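Local structure of spermidine synthase (Corynebacterium glutamicum ATCC 13032, 3GJY) at residues 86-99 with 155-167. The protein is probably a spermidine synthase, an aminopropyltransferase of polyamine biosynthesis built on the fold of the AdoMet-dependent methyltransferases. Residues are numbered along the deposited sequence; the frame is centred on the assembly and turned at random.
Sequences QDASKLRITHLGGG and FTPASRDVIIRDV
Arg92 grips the Asp161 carboxylate side-on: NE reaches OD2 at 3.0 Å and NH2 reaches OD1 at 2.9 Å. Both bonds are nearly straight and in the guanidinium plane but meet the carboxylate from above, the planes 47° apart. OD2 also takes Arg92 N on its anti lone pair. A bend at chi3 (-61°) turns the guanidinium over the 155-167 chain, where Arg160 N sits above its centre and Arg92 NH1 reaches Ala158 O at 3.1 Å. Asp161 marks a corner: its N and that of Val162 bond to Arg92 O, and Gln86 NE2 donates to Asp161 O from above the carbonyl plane. From there strands 92-96 and 162-165 run parallel at the centre of the Rossmann-like sheet: Thr94 N and O pair with Val162 O and Ile164 N, Leu96 N and O with Ile164 O and, past the strand, Asp166 N. On one face Ile93, His95 and Ile164 pack against helix 102-110, Val162 alongside Ile93; on the other, Leu96 CD1 meets Ile163 CG2. Arg160 NH2 donates to Thr94 OG1 at 2.8 Å, its NE and NH1 share Ser159 OG, and Phe155 CD1 lies over the guanidinium centre. A water joins Gly99 N to Asp166 OD2, which Tyr70 also binds.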
ATOM      1  N   GLN A  86      -1.284  12.922  13.027  1.00 14.35           N
ATOM      2  CA  GLN A  86      -1.352  13.860  11.906  1.00 13.77           C
ATOM      3  C   GLN A  86      -2.658  14.623  11.880  1.00 13.94           C
ATOM      4  O   GLN A  86      -3.595  14.307  12.608  1.00 15.61           O
ATOM      5  CB  GLN A  86      -1.117  13.109  10.564  1.00 13.36           C
ATOM      6  CG  GLN A  86       0.307  12.522  10.524  1.00 14.22           C
ATOM      7  CD  GLN A  86       0.561  11.724   9.286  1.00 15.61           C
ATOM      8  OE1 GLN A  86      -0.258  10.889   8.914  1.00 20.56           O
ATOM      9  NE2 GLN A  86       1.703  11.944   8.660  1.00 15.08           N
ATOM     10  N   ASP A  87      -2.702  15.650  11.053  1.00 14.31           N
ATOM     11  CA  ASP A  87      -3.868  16.516  10.935  1.00 14.73           C
ATOM     12  C   ASP A  87      -4.650  16.089   9.692  1.00 14.42           C
ATOM     13  O   ASP A  87      -4.261  16.360   8.543  1.00 14.51           O
ATOM     14  CB  ASP A  87      -3.388  17.969  10.837  1.00 14.34           C
ATOM     15  CG  ASP A  87      -4.530  18.969  10.776  1.00 15.68           C
ATOM     16  OD1 ASP A  87      -5.699  18.542  10.562  1.00 17.73           O
ATOM     17  OD2 ASP A  87      -4.238  20.180  10.925  1.00 18.38           O
ATOM     18  N   ALA A  88      -5.764  15.389   9.920  1.00 15.47           N
ATOM     19  CA  ALA A  88      -6.580  14.872   8.831  1.00 16.56           C
ATOM     20  C   ALA A  88      -7.119  15.946   7.908  1.00 16.90           C
ATOM     21  O   ALA A  88      -7.421  15.661   6.739  1.00 17.14           O
ATOM     22  CB  ALA A  88      -7.746  14.029   9.401  1.00 17.79           C
ATOM     23  N   SER A  89      -7.304  17.162   8.438  1.00 17.04           N
ATOM     24  CA  SER A  89      -7.910  18.222   7.629  1.00 17.98           C
ATOM     25  C   SER A  89      -6.981  18.722   6.527  1.00 18.07           C
ATOM     26  O   SER A  89      -7.420  19.438   5.611  1.00 19.61           O
ATOM     27  CB  SER A  89      -8.383  19.392   8.517  1.00 18.63           C
ATOM     28  OG  SER A  89      -7.287  20.080   9.020  1.00 21.48           O
ATOM     29  N   LYS A  90      -5.710  18.339   6.592  1.00 16.13           N
ATOM     30  CA  LYS A  90      -4.762  18.770   5.563  1.00 16.78           C
ATOM     31  C   LYS A  90      -3.892  17.623   5.025  1.00 14.95           C
ATOM     32  O   LYS A  90      -2.814  17.824   4.426  1.00 16.73           O
ATOM     33  CB  LYS A  90      -3.963  19.971   6.023  1.00 17.96           C
ATOM     34  CG  LYS A  90      -3.209  19.783   7.286  1.00 18.32           C
ATOM     35  CD  LYS A  90      -2.199  20.915   7.474  1.00 20.60           C
ATOM     36  CE  LYS A  90      -1.389  20.727   8.719  1.00 21.31           C
ATOM     37  NZ  LYS A  90      -0.390  21.853   8.777  1.00 23.75           N
ATOM     38  N   LEU A  91      -4.420  16.417   5.189  1.00 12.90           N
ATOM     39  CA  LEU A  91      -3.670  15.214   4.875  1.00 12.37           C
ATOM     40  C   LEU A  91      -3.416  15.050   3.377  1.00 12.05           C
ATOM     41  O   LEU A  91      -4.345  15.198   2.569  1.00 12.24           O
ATOM     42  CB  LEU A  91      -4.468  14.018   5.439  1.00 14.16           C
ATOM     43  CG  LEU A  91      -3.637  12.749   5.602  1.00 16.23           C
ATOM     44  CD1 LEU A  91      -2.660  12.913   6.744  1.00 16.62           C
ATOM     45  CD2 LEU A  91      -4.587  11.584   5.888  1.00 21.02           C
ATOM     46  N   ARG A  92      -2.182  14.676   3.025  1.00 10.96           N
ATOM     47  CA  ARG A  92      -1.759  14.411   1.631  1.00 10.71           C
ATOM     48  C   ARG A  92      -1.242  12.983   1.615  1.00 10.26           C
ATOM     49  O   ARG A  92      -0.229  12.668   2.248  1.00 10.64           O
ATOM     50  CB  ARG A  92      -0.654  15.367   1.177  1.00 11.38           C
ATOM     51  CG  ARG A  92      -1.040  16.806   1.273  1.00 12.56           C
ATOM     52  CD  ARG A  92       0.195  17.722   1.360  1.00 13.95           C
ATOM     53  NE  ARG A  92       0.974  17.417   2.554  1.00 13.31           N
ATOM     54  CZ  ARG A  92       2.165  17.947   2.833  1.00 13.57           C
ATOM     55  NH1 ARG A  92       2.715  18.799   1.969  1.00 15.60           N
ATOM     56  NH2 ARG A  92       2.824  17.563   3.936  1.00 14.09           N
ATOM     57  N   ILE A  93      -1.951  12.096   0.900  1.00  9.95           N
ATOM     58  CA  ILE A  93      -1.545  10.698   0.793  1.00 10.53           C
ATOM     59  C   ILE A  93      -1.147  10.389  -0.657  1.00  9.54           C
ATOM     60  O   ILE A  93      -1.974  10.608  -1.565  1.00 10.27           O
ATOM     61  CB  ILE A  93      -2.657   9.720   1.236  1.00 10.47           C
ATOM     62  CG1 ILE A  93      -3.211  10.080   2.625  1.00 11.54           C
ATOM     63  CG2 ILE A  93      -2.114   8.250   1.155  1.00 12.72           C
ATOM     64  CD1 ILE A  93      -4.339   9.172   3.069  1.00 15.21           C
ATOM     65  N   THR A  94       0.079   9.886  -0.859  1.00 11.03           N
ATOM     66  CA  THR A  94       0.531   9.431  -2.180  1.00 10.78           C
ATOM     67  C   THR A  94       0.456   7.935  -2.240  1.00 10.67           C
ATOM     68  O   THR A  94       0.998   7.249  -1.342  1.00 11.54           O
ATOM     69  CB  THR A  94       2.000   9.874  -2.434  1.00 11.33           C
ATOM     70  OG1 THR A  94       1.993  11.287  -2.508  1.00 12.54           O
ATOM     71  CG2 THR A  94       2.593   9.286  -3.738  1.00 12.83           C
ATOM     72  N   HIS A  95      -0.208   7.438  -3.287  1.00 10.28           N
ATOM     73  CA  HIS A  95      -0.370   6.015  -3.528  1.00  9.42           C
ATOM     74  C   HIS A  95       0.497   5.636  -4.703  1.00 10.18           C
ATOM     75  O   HIS A  95       0.223   6.061  -5.844  1.00 11.51           O
ATOM     76  CB  HIS A  95      -1.847   5.694  -3.838  1.00  9.72           C
ATOM     77  CG  HIS A  95      -2.775   6.072  -2.747  1.00 10.06           C
ATOM     78  ND1 HIS A  95      -3.341   5.143  -1.896  1.00 12.06           N
ATOM     79  CD2 HIS A  95      -3.280   7.283  -2.393  1.00 10.38           C
ATOM     80  CE1 HIS A  95      -4.141   5.776  -1.051  1.00 12.91           C
ATOM     81  NE2 HIS A  95      -4.110   7.077  -1.318  1.00 11.17           N
ATOM     82  N   LEU A  96       1.577   4.920  -4.408  1.00 10.26           N
ATOM     83  CA  LEU A  96       2.460   4.438  -5.493  1.00 10.43           C
ATOM     84  C   LEU A  96       1.919   3.082  -5.941  1.00 11.64           C
ATOM     85  O   LEU A  96       2.121   2.043  -5.278  1.00 12.96           O
ATOM     86  CB  LEU A  96       3.921   4.351  -5.016  1.00 11.66           C
ATOM     87  CG  LEU A  96       4.540   5.674  -4.572  1.00 11.78           C
ATOM     88  CD1 LEU A  96       5.916   5.439  -3.982  1.00 14.87           C
ATOM     89  CD2 LEU A  96       4.557   6.762  -5.672  1.00 13.82           C
ATOM     90  N   GLY A  97       1.145   3.097  -7.016  1.00 12.12           N
ATOM     91  CA  GLY A  97       0.286   1.938  -7.364  1.00 14.02           C
ATOM     92  C   GLY A  97      -0.996   1.877  -6.560  1.00 15.93           C
ATOM     93  O   GLY A  97      -1.117   2.474  -5.493  1.00 17.91           O
ATOM     94  N   GLY A  98      -1.930   1.073  -7.005  1.00 17.47           N
ATOM     95  CA  GLY A  98      -3.087   0.810  -6.153  1.00 18.51           C
ATOM     96  C   GLY A  98      -4.270   0.432  -6.992  1.00 20.54           C
ATOM     97  O   GLY A  98      -4.867   1.323  -7.612  1.00 21.45           O
ATOM     98  N   GLY A  99      -4.617  -0.863  -6.987  1.00 21.67           N
ATOM     99  CA  GLY A  99      -5.615  -1.391  -7.900  1.00 21.18           C
ATOM    100  C   GLY A  99      -6.943  -0.678  -7.777  1.00 20.37           C
ATOM    101  O   GLY A  99      -7.488  -0.523  -6.676  1.00 21.36           O
ATOM    102  N   PHE A 155      10.237  13.581  -5.706  1.00 12.40           N
ATOM    103  CA  PHE A 155       9.609  14.156  -4.518  1.00 12.17           C
ATOM    104  C   PHE A 155      10.469  15.312  -3.999  1.00 13.07           C
ATOM    105  O   PHE A 155      11.691  15.165  -3.829  1.00 12.97           O
ATOM    106  CB  PHE A 155       9.531  13.128  -3.372  1.00 12.08           C
ATOM    107  CG  PHE A 155       8.504  12.017  -3.532  1.00 11.95           C
ATOM    108  CD1 PHE A 155       7.383  12.135  -4.350  1.00 11.47           C
ATOM    109  CD2 PHE A 155       8.679  10.860  -2.784  1.00 13.17           C
ATOM    110  CE1 PHE A 155       6.452  11.075  -4.435  1.00 13.16           C
ATOM    111  CE2 PHE A 155       7.764   9.816  -2.855  1.00 14.02           C
ATOM    112  CZ  PHE A 155       6.658   9.920  -3.684  1.00 13.50           C
ATOM    113  N   THR A 156       9.818  16.422  -3.676  1.00 13.73           N
ATOM    114  CA  THR A 156      10.485  17.518  -2.962  1.00 13.60           C
ATOM    115  C   THR A 156      10.213  17.384  -1.436  1.00 12.65           C
ATOM    116  O   THR A 156       9.335  16.615  -0.992  1.00 12.30           O
ATOM    117  CB  THR A 156       9.987  18.878  -3.472  1.00 14.08           C
ATOM    118  OG1 THR A 156       8.576  18.961  -3.276  1.00 16.58           O
ATOM    119  CG2 THR A 156      10.282  19.055  -4.950  1.00 15.75           C
ATOM    120  N   PRO A 157      10.968  18.108  -0.611  1.00 11.98           N
ATOM    121  CA  PRO A 157      10.806  17.907   0.822  1.00 13.14           C
ATOM    122  C   PRO A 157       9.443  18.220   1.390  1.00 13.77           C
ATOM    123  O   PRO A 157       8.808  19.212   1.039  1.00 15.08           O
ATOM    124  CB  PRO A 157      11.865  18.825   1.430  1.00 13.13           C
ATOM    125  CG  PRO A 157      12.895  18.901   0.386  1.00 12.32           C
ATOM    126  CD  PRO A 157      12.123  18.986  -0.906  1.00 12.34           C
ATOM    127  N   ALA A 158       8.977  17.330   2.262  1.00 13.59           N
ATOM    128  CA  ALA A 158       7.740  17.572   3.029  1.00 13.51           C
ATOM    129  C   ALA A 158       6.572  17.912   2.112  1.00 13.39           C
ATOM    130  O   ALA A 158       5.762  18.806   2.388  1.00 15.29           O
ATOM    131  CB  ALA A 158       7.969  18.678   4.064  1.00 15.36           C
ATOM    132  N   SER A 159       6.474  17.142   1.029  1.00 12.24           N
ATOM    133  CA  SER A 159       5.423  17.310   0.018  1.00 12.25           C
ATOM    134  C   SER A 159       4.232  16.385   0.179  1.00 12.13           C
ATOM    135  O   SER A 159       3.243  16.524  -0.543  1.00 13.22           O
ATOM    136  CB  SER A 159       6.064  17.203  -1.367  1.00 11.94           C
ATOM    137  OG  SER A 159       6.789  15.974  -1.474  1.00 12.29           O
ATOM    138  N   ARG A 160       4.319  15.449   1.119  1.00 11.45           N
ATOM    139  CA  ARG A 160       3.191  14.506   1.399  1.00 11.07           C
ATOM    140  C   ARG A 160       3.296  14.003   2.833  1.00 11.24           C
ATOM    141  O   ARG A 160       4.392  14.006   3.392  1.00 12.03           O
ATOM    142  CB  ARG A 160       3.187  13.330   0.386  1.00 11.22           C
ATOM    143  CG  ARG A 160       4.522  12.587   0.320  1.00 12.14           C
ATOM    144  CD  ARG A 160       4.953  12.276  -1.095  1.00 13.90           C
ATOM    145  NE  ARG A 160       5.270  13.439  -1.887  1.00 13.90           N
ATOM    146  CZ  ARG A 160       4.785  13.757  -3.100  1.00 14.60           C
ATOM    147  NH1 ARG A 160       5.256  14.838  -3.680  1.00 14.21           N
ATOM    148  NH2 ARG A 160       3.835  13.074  -3.728  1.00 15.00           N
ATOM    149  N   ASP A 161       2.184  13.507   3.392  1.00 10.54           N
ATOM    150  CA  ASP A 161       2.173  13.067   4.790  1.00 10.77           C
ATOM    151  C   ASP A 161       2.251  11.582   4.940  1.00 10.20           C
ATOM    152  O   ASP A 161       2.747  11.091   5.961  1.00 10.93           O
ATOM    153  CB  ASP A 161       0.902  13.579   5.454  1.00 11.39           C
ATOM    154  CG  ASP A 161       0.822  15.070   5.348  1.00 12.68           C
ATOM    155  OD1 ASP A 161       1.668  15.768   5.945  1.00 15.27           O
ATOM    156  OD2 ASP A 161      -0.037  15.573   4.625  1.00 13.75           O
ATOM    157  N   VAL A 162       1.772  10.857   3.917  1.00 10.03           N
ATOM    158  CA  VAL A 162       1.735   9.401   3.938  1.00  9.50           C
ATOM    159  C   VAL A 162       2.054   8.942   2.534  1.00  9.46           C
ATOM    160  O   VAL A 162       1.532   9.501   1.586  1.00 10.84           O
ATOM    161  CB  VAL A 162       0.304   8.865   4.339  1.00  9.46           C
ATOM    162  CG1 VAL A 162       0.322   7.360   4.376  1.00 10.49           C
ATOM    163  CG2 VAL A 162      -0.174   9.454   5.681  1.00 11.80           C
ATOM    164  N   ILE A 163       2.854   7.890   2.425  1.00  9.54           N
ATOM    165  CA  ILE A 163       3.059   7.182   1.159  1.00  9.71           C
ATOM    166  C   ILE A 163       2.615   5.733   1.366  1.00  9.60           C
ATOM    167  O   ILE A 163       3.059   5.087   2.299  1.00 11.24           O
ATOM    168  CB  ILE A 163       4.559   7.202   0.752  1.00 10.05           C
ATOM    169  CG1 ILE A 163       5.026   8.632   0.437  1.00 10.43           C
ATOM    170  CG2 ILE A 163       4.876   6.260  -0.423  1.00 12.03           C
ATOM    171  CD1 ILE A 163       6.545   8.789   0.478  1.00 12.00           C
ATOM    172  N   ILE A 164       1.744   5.246   0.478  1.00 10.04           N
ATOM    173  CA  ILE A 164       1.303   3.857   0.440  1.00 10.61           C
ATOM    174  C   ILE A 164       1.855   3.251  -0.849  1.00 10.57           C
ATOM    175  O   ILE A 164       1.529   3.720  -1.936  1.00 12.56           O
ATOM    176  CB  ILE A 164      -0.242   3.742   0.488  1.00 10.84           C
ATOM    177  CG1 ILE A 164      -0.775   4.439   1.770  1.00 14.65           C
ATOM    178  CG2 ILE A 164      -0.657   2.259   0.427  1.00 12.63           C
ATOM    179  CD1 ILE A 164      -2.240   4.464   1.947  1.00 16.43           C
ATOM    180  N   ARG A 165       2.688   2.220  -0.721  1.00 11.01           N
ATOM    181  CA  ARG A 165       3.230   1.518  -1.889  1.00 10.63           C
ATOM    182  C   ARG A 165       2.434   0.233  -2.085  1.00 10.81           C
ATOM    183  O   ARG A 165       2.404  -0.646  -1.194  1.00 12.45           O
ATOM    184  CB  ARG A 165       4.702   1.128  -1.716  1.00 11.04           C
ATOM    185  CG  ARG A 165       5.323   0.717  -3.020  1.00 11.82           C
ATOM    186  CD  ARG A 165       6.575  -0.135  -2.818  1.00 12.59           C
ATOM    187  NE  ARG A 165       6.240  -1.438  -2.270  1.00 11.41           N
ATOM    188  CZ  ARG A 165       7.129  -2.222  -1.663  1.00 12.43           C
ATOM    189  NH1 ARG A 165       8.385  -1.835  -1.507  1.00 14.20           N
ATOM    190  NH2 ARG A 165       6.734  -3.387  -1.177  1.00 13.48           N
ATOM    191  N   ASP A 166       1.801   0.109  -3.240  1.00 11.46           N
ATOM    192  CA  ASP A 166       1.038  -1.102  -3.575  1.00 11.44           C
ATOM    193  C   ASP A 166       1.156  -1.310  -5.060  1.00 13.30           C
ATOM    194  O   ASP A 166       0.225  -1.097  -5.825  1.00 13.10           O
ATOM    195  CB  ASP A 166      -0.425  -0.986  -3.123  1.00 12.38           C
ATOM    196  CG  ASP A 166      -1.206  -2.283  -3.291  1.00 12.41           C
ATOM    197  OD1 ASP A 166      -0.568  -3.328  -3.328  1.00 13.82           O
ATOM    198  OD2 ASP A 166      -2.462  -2.231  -3.395  1.00 15.19           O
ATOM    199  N   VAL A 167       2.358  -1.707  -5.457  1.00 14.60           N
ATOM    200  CA  VAL A 167       2.698  -1.908  -6.862  1.00 17.39           C
ATOM    201  C   VAL A 167       2.504  -3.382  -7.245  1.00 19.14           C
ATOM    202  O   VAL A 167       2.893  -4.296  -6.485  1.00 20.46           O
ATOM    203  CB  VAL A 167       4.135  -1.348  -7.200  1.00 18.39           C
ATOM    204  CG1 VAL A 167       4.227   0.115  -6.871  1.00 19.14           C
ATOM    205  CG2 VAL A 167       5.231  -2.067  -6.494  1.00 19.63           C
TER
HETATM  206  O   HOH W   1       2.090  19.605  -0.649  1.00 23.93           O
HETATM  207  O   HOH W   2       4.561  19.569   5.247  1.00 30.03           O
HETATM  208  O   HOH W   3      -3.279  -3.067  -5.922  1.00 27.82           O